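UDP-N-acetylglucosamine--peptide N-acetylglucosaminyltransferase stabilizing protein GtfB (Streptococcus gordonii, PDB 5E9T) serves as the substrate-binding partner of the glycosyltransferase GtfA, with which it attaches the first GlcNAc residues to the serine-rich adhesin GspB. Local coordinates at residues Asn62-Pro67 against Lys103-Leu108; Ala252-Ala257 against Phe269-Tyr274; Phe278-Tyr283 against Phe371-Leu376. All coordinates share one frame; numbering follows the deposited sequence.

Contact 1. Residues Asn62-Pro67 against Lys103-Leu108; sequences NQVPVP and KQVDWL
Val64, Val66 and Pro67 lie over Val105 and Trp107 on one face of the long antiparallel sheet that GtfB carries as its add-on domain. The loop that follows helix 44-47 passes here over strand 101-108, running in the same direction, before it enters the sheet as strand 71-74. The two backbones stay well apart, with the CA atoms of Val64 and Val105 8.1 Å from each other, and side chains fill most of the gap, joined by the Pro65 carbonyl. At one end the branches meet methyl to methyl: Val64 CG1 is 4.3 Å from Val105 CG2. That same CG2 sits above one face of the Trp107 indole, displaced toward its rim, since residues 105 and 107 share a side of the strand. Trp107 carries the other end of the contact. CG stands anti to the carbonyl carbon (chi1 -69°), and CZ2 and CH2 at the far end of the indole come nearest the loop. Pro67 and Trp107 approach tip to tip, CD to CH2 at 4.2 Å. Val66 CG1 comes obliquely to the same CH2 at 4.3 Å, while Pro65 O lies at the ring edge, 4.2 Å from CZ2. The indole is fixed in rotation by its NE1, which is hydrogen-bonded to Glu118 on the next strand, and Arg188 of a neighbouring GtfA chain makes a cation-pi contact with it. Ile193 of that GtfA chain packs on both Pro67 and Trp107. Within the strand, Gln104 NE2 donates to Asp106 OD1 at 2.8 Å, and Lys103 and Gln104 together face His92 in a classic beta bulge. A loop laid across a sequential beta meander, right beside the partner subunit, is in keeping with the extended beta-sheet domain through which GtfA and GtfB pair.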
loop_
_atom_site.group_PDB
_atom_site.type_symbol
_atom_site.label_atom_id
_atom_site.label_comp_id
_atom_site.label_asym_id
_atom_site.label_seq_id
_atom_site.Cartn_x
_atom_site.Cartn_y
_atom_site.Cartn_z
ATOM N N ASN B 62 -3.291 -3.058 -24.236
ATOM C CA ASN B 62 -4.062 -3.867 -23.305
ATOM C C ASN B 62 -3.710 -5.350 -23.371
ATOM O O ASN B 62 -4.414 -6.166 -22.768
ATOM C CB ASN B 62 -5.563 -3.664 -23.538
ATOM C CG ASN B 62 -5.999 -4.062 -24.927
ATOM O OD1 ASN B 62 -5.263 -3.885 -25.893
ATOM N ND2 ASN B 62 -7.210 -4.594 -25.038
ATOM N N GLN B 63 -2.676 -5.723 -24.125
ATOM C CA GLN B 63 -2.170 -7.090 -24.120
ATOM C C GLN B 63 -0.949 -7.284 -23.224
ATOM O O GLN B 63 -0.418 -8.400 -23.163
ATOM C CB GLN B 63 -1.848 -7.532 -25.545
ATOM C CG GLN B 63 -2.968 -7.227 -26.510
ATOM C CD GLN B 63 -2.693 -7.743 -27.900
ATOM O OE1 GLN B 63 -1.933 -7.140 -28.657
ATOM N NE2 GLN B 63 -3.311 -8.867 -28.248
ATOM N N VAL B 64 -0.486 -6.237 -22.546
ATOM C CA VAL B 64 0.572 -6.359 -21.545
ATOM C C VAL B 64 0.118 -7.372 -20.501
ATOM O O VAL B 64 -0.933 -7.172 -19.874
ATOM C CB VAL B 64 0.884 -5.003 -20.889
ATOM C CG1 VAL B 64 1.925 -5.168 -19.800
ATOM C CG2 VAL B 64 1.343 -3.993 -21.925
ATOM N N PRO B 65 0.844 -8.470 -20.286
ATOM C CA PRO B 65 0.431 -9.418 -19.242
ATOM C C PRO B 65 0.558 -8.782 -17.865
ATOM O O PRO B 65 1.612 -8.258 -17.498
ATOM C CB PRO B 65 1.402 -10.593 -19.418
ATOM C CG PRO B 65 1.943 -10.443 -20.805
ATOM C CD PRO B 65 2.001 -8.963 -21.047
ATOM N N VAL B 66 -0.522 -8.854 -17.094
ATOM C CA VAL B 66 -0.595 -8.213 -15.783
ATOM C C VAL B 66 -1.077 -9.241 -14.782
ATOM O O VAL B 66 -1.582 -10.312 -15.174
ATOM C CB VAL B 66 -1.524 -6.973 -15.810
ATOM C CG1 VAL B 66 -0.968 -5.893 -16.734
ATOM C CG2 VAL B 66 -2.916 -7.387 -16.229
ATOM N N PRO B 67 -0.915 -8.990 -13.486
ATOM C CA PRO B 67 -1.514 -9.873 -12.496
ATOM C C PRO B 67 -2.969 -10.017 -12.724
ATOM O O PRO B 67 -3.641 -9.088 -13.242
ATOM C CB PRO B 67 -1.176 -9.183 -11.162
ATOM C CG PRO B 67 0.043 -8.391 -11.445
ATOM C CD PRO B 67 -0.116 -7.913 -12.855
ATOM N N LYS B 103 5.967 -0.521 -26.492
ATOM C CA LYS B 103 7.418 -0.434 -26.557
ATOM C C LYS B 103 8.042 -0.876 -25.237
ATOM O O LYS B 103 8.822 -1.831 -25.196
ATOM C CB LYS B 103 7.829 1.002 -26.906
ATOM C CG LYS B 103 9.269 1.380 -26.597
ATOM C CD LYS B 103 9.466 2.876 -26.816
ATOM C CE LYS B 103 10.787 3.373 -26.260
ATOM N NZ LYS B 103 10.748 4.852 -26.056
ATOM N N GLN B 104 7.709 -0.179 -24.152
ATOM C CA GLN B 104 8.320 -0.402 -22.852
ATOM C C GLN B 104 7.268 -0.193 -21.770
ATOM O O GLN B 104 6.528 0.794 -21.813
ATOM C CB GLN B 104 9.499 0.560 -22.684
ATOM C CG GLN B 104 10.086 0.699 -21.304
ATOM C CD GLN B 104 11.066 1.857 -21.246
ATOM O OE1 GLN B 104 11.487 2.374 -22.283
ATOM N NE2 GLN B 104 11.427 2.274 -20.039
ATOM N N VAL B 105 7.202 -1.106 -20.802
ATOM C CA VAL B 105 6.290 -0.981 -19.669
ATOM C C VAL B 105 7.112 -0.800 -18.397
ATOM O O VAL B 105 8.005 -1.604 -18.104
ATOM C CB VAL B 105 5.335 -2.186 -19.564
ATOM C CG1 VAL B 105 6.094 -3.501 -19.538
ATOM C CG2 VAL B 105 4.453 -2.054 -18.336
ATOM N N ASP B 106 6.809 0.261 -17.647
ATOM C CA ASP B 106 7.606 0.702 -16.504
ATOM C C ASP B 106 6.869 0.367 -15.213
ATOM O O ASP B 106 5.896 1.039 -14.865
ATOM C CB ASP B 106 7.859 2.205 -16.589
ATOM C CG ASP B 106 9.105 2.547 -17.369
ATOM O OD1 ASP B 106 9.738 1.620 -17.914
ATOM O OD2 ASP B 106 9.443 3.749 -17.445
ATOM N N TRP B 107 7.364 -0.624 -14.475
ATOM C CA TRP B 107 6.722 -1.041 -13.234
ATOM C C TRP B 107 7.180 -0.177 -12.065
ATOM O O TRP B 107 8.347 0.218 -11.984
ATOM C CB TRP B 107 7.011 -2.514 -12.949
ATOM C CG TRP B 107 6.325 -3.427 -13.907
ATOM C CD1 TRP B 107 6.874 -4.023 -15.001
ATOM C CD2 TRP B 107 4.952 -3.837 -13.872
ATOM N NE1 TRP B 107 5.931 -4.786 -15.648
ATOM C CE2 TRP B 107 4.742 -4.688 -14.974
ATOM C CE3 TRP B 107 3.880 -3.569 -13.013
ATOM C CZ2 TRP B 107 3.506 -5.273 -15.242
ATOM C CZ3 TRP B 107 2.654 -4.152 -13.282
ATOM C CH2 TRP B 107 2.478 -4.993 -14.385
ATOM N N LEU B 108 6.255 0.105 -11.154
ATOM C CA LEU B 108 6.511 0.973 -10.015
ATOM C C LEU B 108 6.292 0.209 -8.716
ATOM O O LEU B 108 5.654 -0.848 -8.696
ATOM C CB LEU B 108 5.598 2.210 -10.032
ATOM C CG LEU B 108 5.429 2.932 -11.371
ATOM C CD1 LEU B 108 4.454 4.093 -11.241
ATOM C CD2 LEU B 108 6.768 3.406 -11.899
#

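Contact 2. Residues Ala252-Ala257 against Phe269-Tyr274; sequences ATYEKA and FLHLGY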
loop_
_atom_site.group_PDB
_atom_site.type_symbol
_atom_site.label_atom_id
_atom_site.label_comp_id
_atom_site.label_asym_id
_atom_site.label_seq_id
_atom_site.Cartn_x
_atom_site.Cartn_y
_atom_site.Cartn_z
ATOM N N ALA B 252 24.336 24.720 -42.485
ATOM C CA ALA B 252 24.405 25.815 -41.545
ATOM C C ALA B 252 25.457 25.549 -40.483
ATOM O O ALA B 252 26.212 26.453 -40.107
ATOM C CB ALA B 252 23.017 26.016 -40.937
ATOM N N THR B 253 25.547 24.303 -40.014
ATOM C CA THR B 253 26.576 23.981 -39.034
ATOM C C THR B 253 27.926 23.731 -39.698
ATOM O O THR B 253 28.965 24.026 -39.104
ATOM C CB THR B 253 26.154 22.786 -38.172
ATOM O OG1 THR B 253 25.492 21.803 -38.974
ATOM C CG2 THR B 253 25.223 23.242 -37.053
ATOM N N TYR B 254 27.934 23.206 -40.929
ATOM C CA TYR B 254 29.190 23.068 -41.670
ATOM C C TYR B 254 29.938 24.392 -41.730
ATOM O O TYR B 254 31.171 24.429 -41.640
ATOM C CB TYR B 254 28.934 22.537 -43.091
ATOM C CG TYR B 254 30.177 22.433 -43.973
ATOM C CD1 TYR B 254 30.559 23.482 -44.808
ATOM C CD2 TYR B 254 30.964 21.285 -43.970
ATOM C CE1 TYR B 254 31.695 23.387 -45.616
ATOM C CE2 TYR B 254 32.101 21.183 -44.775
ATOM C CZ TYR B 254 32.459 22.235 -45.594
ATOM O OH TYR B 254 33.580 22.129 -46.389
ATOM N N GLU B 255 29.204 25.495 -41.882
ATOM C CA GLU B 255 29.823 26.813 -41.794
ATOM C C GLU B 255 30.309 27.089 -40.379
ATOM O O GLU B 255 31.432 27.569 -40.179
ATOM C CB GLU B 255 28.835 27.890 -42.235
ATOM C CG GLU B 255 27.946 27.482 -43.386
ATOM C CD GLU B 255 27.452 28.673 -44.178
ATOM O OE1 GLU B 255 27.909 28.849 -45.326
ATOM O OE2 GLU B 255 26.615 29.437 -43.649
ATOM N N LYS B 256 29.470 26.795 -39.382
ATOM C CA LYS B 256 29.890 26.942 -37.993
ATOM C C LYS B 256 31.068 26.034 -37.675
ATOM O O LYS B 256 31.895 26.363 -36.817
ATOM C CB LYS B 256 28.715 26.643 -37.061
ATOM C CG LYS B 256 28.822 27.268 -35.684
ATOM C CD LYS B 256 27.452 27.335 -35.027
ATOM C CE LYS B 256 27.359 28.499 -34.056
ATOM N NZ LYS B 256 25.968 28.700 -33.561
ATOM N N ALA B 257 31.166 24.893 -38.361
ATOM C CA ALA B 257 32.310 24.008 -38.177
ATOM C C ALA B 257 33.569 24.606 -38.793
ATOM O O ALA B 257 34.618 24.679 -38.141
ATOM C CB ALA B 257 32.010 22.637 -38.781
ATOM N N PHE B 269 36.860 18.407 -43.511
ATOM C CA PHE B 269 35.413 18.561 -43.485
ATOM C C PHE B 269 34.906 18.457 -44.909
ATOM O O PHE B 269 35.067 19.377 -45.714
ATOM C CB PHE B 269 34.995 19.887 -42.859
ATOM C CG PHE B 269 35.230 19.959 -41.390
ATOM C CD1 PHE B 269 36.511 19.865 -40.881
ATOM C CD2 PHE B 269 34.177 20.130 -40.516
ATOM C CE1 PHE B 269 36.738 19.935 -39.528
ATOM C CE2 PHE B 269 34.400 20.204 -39.162
ATOM C CZ PHE B 269 35.682 20.105 -38.665
ATOM N N LEU B 270 34.279 17.343 -45.206
ATOM C CA LEU B 270 33.477 17.197 -46.394
ATOM C C LEU B 270 32.058 17.608 -46.026
ATOM O O LEU B 270 31.607 17.395 -44.903
ATOM C CB LEU B 270 33.545 15.752 -46.880
ATOM C CG LEU B 270 33.065 15.363 -48.262
ATOM C CD1 LEU B 270 33.287 13.894 -48.458
ATOM C CD2 LEU B 270 31.620 15.639 -48.332
ATOM N N HIS B 271 31.349 18.201 -46.970
ATOM C CA HIS B 271 29.947 18.509 -46.756
ATOM C C HIS B 271 29.033 17.836 -47.785
ATOM O O HIS B 271 29.366 17.785 -48.970
ATOM C CB HIS B 271 29.736 19.983 -46.822
ATOM C CG HIS B 271 28.419 20.325 -47.420
ATOM N ND1 HIS B 271 27.226 19.913 -46.863
ATOM C CD2 HIS B 271 28.111 20.968 -48.568
ATOM C CE1 HIS B 271 26.248 20.241 -47.683
ATOM N NE2 HIS B 271 26.752 20.932 -48.690
ATOM N N LEU B 272 27.852 17.398 -47.327
ATOM C CA LEU B 272 26.853 16.614 -48.086
ATOM C C LEU B 272 25.439 16.925 -47.557
ATOM O O LEU B 272 25.215 17.944 -46.901
ATOM C CB LEU B 272 27.279 15.137 -48.025
ATOM C CG LEU B 272 26.673 13.968 -48.803
ATOM C CD1 LEU B 272 25.321 13.705 -48.448
ATOM C CD2 LEU B 272 26.772 14.271 -50.294
ATOM N N GLY B 273 24.480 16.066 -47.858
ATOM C CA GLY B 273 23.080 16.284 -47.561
ATOM C C GLY B 273 22.407 14.931 -47.508
ATOM O O GLY B 273 23.058 13.915 -47.278
ATOM N N TYR B 274 21.084 14.908 -47.635
ATOM C CA TYR B 274 20.384 13.633 -47.759
ATOM C C TYR B 274 19.565 13.593 -49.045
ATOM O O TYR B 274 19.084 14.625 -49.527
ATOM C CB TYR B 274 19.474 13.370 -46.548
ATOM C CG TYR B 274 20.147 13.596 -45.210
ATOM C CD1 TYR B 274 20.887 12.593 -44.594
ATOM C CD2 TYR B 274 20.047 14.822 -44.571
ATOM C CE1 TYR B 274 21.505 12.810 -43.371
ATOM C CE2 TYR B 274 20.659 15.048 -43.352
ATOM C CZ TYR B 274 21.386 14.040 -42.756
ATOM O OH TYR B 274 21.998 14.261 -41.542
#
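Tyr254, on helix 251-260, lays its ring against the chain from Phe269 to His271. Its CG stands anti to the backbone N (chi1 177°), which starts the ring off toward that chain. Past CB, CG already lies 3.8 Å from His271 CB. Next out, CD2 closes to 3.4 Å on the same methylene and also approaches Leu270 O. CE2 is equally near His271 CB and touches Phe269 CB at 3.7 Å. CD1 and CE1 stay 4.1 Å from His271 CB, and CZ nears both that atom and Phe269 O. Taken as a whole, the ring has His271 CB over one face in a CH-pi contact, 3.5 Å from the centroid and 20° off the normal. The pair belongs to a beta-alpha-beta crossover: strand 243-247 leads into helix 251-260, and the chain returns as strand 269-270 at the border of the seven-stranded parallel sheet of a Rossmann-like domain. Tyr254 therefore joins the crossover helix to the returning chain at 269-271. At the tip, OH donates to Phe269 O at 3.2 Å, reaching it from above the carbonyl plane, though that oxygen lies near the plane of the phenol ring. The imidazole of His271 turns away, its plane at 49° to the phenol, and ND1 makes a weak hydrogen bond to Ile248 O. One turn further along the helix, Ala257 CB meets Phe269 CE2 obliquely, and Met258 also touches the Phe269 side chain.

Contact 3. Residues Phe278-Tyr283 against Phe371-Leu376; sequences FKRDNY and FENNLL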
loop_
_atom_site.group_PDB
_atom_site.type_symbol
_atom_site.label_atom_id
_atom_site.label_comp_id
_atom_site.label_asym_id
_atom_site.label_seq_id
_atom_site.Cartn_x
_atom_site.Cartn_y
_atom_site.Cartn_z
ATOM N N PHE B 278 10.771 11.503 -52.399
ATOM C CA PHE B 278 9.493 12.194 -52.324
ATOM C C PHE B 278 8.416 11.351 -52.995
ATOM O O PHE B 278 8.694 10.570 -53.909
ATOM C CB PHE B 278 9.572 13.575 -52.977
ATOM C CG PHE B 278 10.546 14.514 -52.316
ATOM C CD1 PHE B 278 11.882 14.520 -52.682
ATOM C CD2 PHE B 278 10.122 15.406 -51.344
ATOM C CE1 PHE B 278 12.779 15.390 -52.085
ATOM C CE2 PHE B 278 11.014 16.279 -50.742
ATOM C CZ PHE B 278 12.345 16.270 -51.114
ATOM N N LYS B 279 7.187 11.473 -52.497
ATOM C CA LYS B 279 6.122 10.588 -52.952
ATOM C C LYS B 279 5.348 11.088 -54.170
ATOM O O LYS B 279 4.740 10.264 -54.862
ATOM C CB LYS B 279 5.149 10.328 -51.800
ATOM C CG LYS B 279 5.822 9.670 -50.605
ATOM C CD LYS B 279 6.514 8.375 -51.014
ATOM C CE LYS B 279 7.078 7.626 -49.810
ATOM N NZ LYS B 279 8.266 8.298 -49.203
ATOM N N ARG B 280 5.381 12.387 -54.480
ATOM C CA ARG B 280 4.649 12.938 -55.623
ATOM C C ARG B 280 4.888 14.441 -55.692
ATOM O O ARG B 280 5.274 15.072 -54.704
ATOM C CB ARG B 280 3.134 12.647 -55.558
ATOM C CG ARG B 280 2.442 12.926 -54.219
ATOM C CD ARG B 280 1.936 14.358 -54.112
ATOM N NE ARG B 280 0.751 14.478 -53.266
ATOM C CZ ARG B 280 0.353 15.611 -52.692
ATOM N NH1 ARG B 280 1.050 16.726 -52.863
ATOM N NH2 ARG B 280 -0.740 15.630 -51.941
ATOM N N ASP B 281 4.629 15.007 -56.871
ATOM C CA ASP B 281 4.825 16.431 -57.084
ATOM C C ASP B 281 3.660 17.218 -56.491
ATOM O O ASP B 281 2.678 16.656 -55.998
ATOM C CB ASP B 281 4.998 16.731 -58.570
ATOM C CG ASP B 281 6.317 16.223 -59.116
ATOM O OD1 ASP B 281 7.226 15.941 -58.305
ATOM O OD2 ASP B 281 6.450 16.116 -60.354
ATOM N N ASN B 282 3.752 18.544 -56.573
ATOM C CA ASN B 282 2.876 19.393 -55.767
ATOM C C ASN B 282 1.474 19.502 -56.366
ATOM O O ASN B 282 0.523 18.921 -55.834
ATOM C CB ASN B 282 3.522 20.769 -55.590
ATOM C CG ASN B 282 2.634 21.736 -54.850
ATOM O OD1 ASN B 282 1.566 22.102 -55.322
ATOM N ND2 ASN B 282 3.059 22.127 -53.658
ATOM N N TYR B 283 1.339 20.225 -57.485
ATOM C CA TYR B 283 0.109 20.545 -58.244
ATOM C C TYR B 283 -0.610 21.817 -57.785
ATOM O O TYR B 283 -1.630 22.166 -58.391
ATOM C CB TYR B 283 -0.907 19.390 -58.259
ATOM C CG TYR B 283 -0.321 18.120 -58.822
ATOM C CD1 TYR B 283 0.464 18.147 -59.950
ATOM C CD2 TYR B 283 -0.522 16.904 -58.208
ATOM C CE1 TYR B 283 1.014 16.996 -60.470
ATOM C CE2 TYR B 283 0.029 15.741 -58.723
ATOM C CZ TYR B 283 0.798 15.795 -59.857
ATOM O OH TYR B 283 1.357 14.654 -60.386
ATOM N N PHE B 371 6.364 16.824 -45.823
ATOM C CA PHE B 371 7.593 16.999 -46.593
ATOM C C PHE B 371 7.782 15.874 -47.603
ATOM O O PHE B 371 8.177 16.118 -48.749
ATOM C CB PHE B 371 8.787 17.079 -45.640
ATOM C CG PHE B 371 10.109 17.279 -46.327
ATOM C CD1 PHE B 371 10.877 16.190 -46.715
ATOM C CD2 PHE B 371 10.592 18.553 -46.570
ATOM C CE1 PHE B 371 12.095 16.370 -47.341
ATOM C CE2 PHE B 371 11.811 18.739 -47.195
ATOM C CZ PHE B 371 12.562 17.646 -47.581
ATOM N N GLU B 372 7.500 14.632 -47.199
ATOM C CA GLU B 372 7.646 13.508 -48.116
ATOM C C GLU B 372 6.647 13.583 -49.265
ATOM O O GLU B 372 6.898 13.030 -50.341
ATOM C CB GLU B 372 7.479 12.185 -47.366
ATOM C CG GLU B 372 8.453 11.983 -46.217
ATOM C CD GLU B 372 8.492 10.544 -45.743
ATOM O OE1 GLU B 372 7.799 9.700 -46.351
ATOM O OE2 GLU B 372 9.215 10.253 -44.765
ATOM N N ASN B 373 5.509 14.237 -49.048
ATOM C CA ASN B 373 4.477 14.391 -50.064
ATOM C C ASN B 373 4.569 15.717 -50.812
ATOM O O ASN B 373 3.654 16.050 -51.574
ATOM C CB ASN B 373 3.095 14.219 -49.436
ATOM C CG ASN B 373 2.616 12.783 -49.483
ATOM O OD1 ASN B 373 1.702 12.447 -50.238
ATOM N ND2 ASN B 373 3.239 11.924 -48.685
ATOM N N ASN B 374 5.626 16.497 -50.578
ATOM C CA ASN B 374 5.885 17.753 -51.283
ATOM C C ASN B 374 4.817 18.804 -51.017
ATOM O O ASN B 374 4.616 19.709 -51.832
ATOM C CB ASN B 374 6.033 17.529 -52.794
ATOM C CG ASN B 374 7.479 17.543 -53.248
ATOM O OD1 ASN B 374 8.248 18.435 -52.886
ATOM N ND2 ASN B 374 7.858 16.551 -54.047
ATOM N N LEU B 375 4.122 18.702 -49.889
ATOM C CA LEU B 375 3.302 19.809 -49.422
ATOM C C LEU B 375 4.202 20.925 -48.909
ATOM O O LEU B 375 5.179 20.671 -48.194
ATOM C CB LEU B 375 2.358 19.352 -48.309
ATOM C CG LEU B 375 1.080 18.588 -48.651
ATOM C CD1 LEU B 375 1.385 17.215 -49.207
ATOM C CD2 LEU B 375 0.197 18.471 -47.422
ATOM N N LEU B 376 3.877 22.165 -49.275
ATOM C CA LEU B 376 4.632 23.304 -48.768
ATOM C C LEU B 376 4.180 23.619 -47.351
ATOM O O LEU B 376 3.004 23.923 -47.117
ATOM C CB LEU B 376 4.472 24.544 -49.640
ATOM C CG LEU B 376 5.079 25.711 -48.862
ATOM C CD1 LEU B 376 6.610 25.585 -48.736
ATOM C CD2 LEU B 376 4.698 27.053 -49.464
#
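Lys279 and Glu372 are joined twice, first through the backbone: Lys279 N donates to Glu372 O at 2.7 Å, nearly along the C=O axis. A second hydrogen bond runs the other way, from Asn374 ND2 to Arg280 O at 3.0 Å, with the acceptor almost in the amide plane. Asn282 ND2 adds a weak one to Asn374 O. Among charged groups, the Lys279 and Glu372 side chains lie side by side and form a salt bridge, NZ reaching OE1 at 3.2 Å from above the carboxylate plane. Glu372 OE2 is held by Arg368, so each carboxylate oxygen has a cationic partner. All of this gathers where helix 366-372 ends in a Schellman motif, with Asn374, at positive phi, as C-prime residue and bonds Leu375 N to Ala370 O and Asn374 N to Phe371 O. Lys279 N takes up a carbonyl of the last helical turn. The linker entering the second Rossmann-like domain is bound to a helix end of that domain. Aromatic contacts come from Phe278. Its CE2 stands over the face of Phe371, 3.6 Å from CE1, with the ring planes at 44°, while its CD2 edge meets Phe371 O. The Asn374 side chain crosses Phe278 at about a right angle, yet amide and ring planes are 10° apart, ND2 3.6 Å from Phe278 CB. The Arg280 chain bends at chi2 (89°), setting CD beside Asn373 O; Asn373 CB lies over one guanidinium face, and Leu375 CD1 comes within 3.7 Å of NH1. Asp352, by a salt bridge, and the carbonyl of Ser351 hold its charged end.

How the contacts relate
From the N terminus the three contacts follow in series, none nested in or crossing another. Contact 1 closes a loop of 35 residues that contains strands 71-74, 79-83 and 86-94, and ties the lead-in of the antiparallel sheet to one of its inner strands. Contact 2 closes a short loop of 11 residues within the first Rossmann-like domain. Only residues 275-277 then separate it from contact 3, which spans 87 residues and joins the interdomain linker to a helix end in the second such domain. The centres of contacts 2 and 3 are about 25 Å apart; that of contact 1 is about 43 Å from contact 2 and about 39 Å from contact 3.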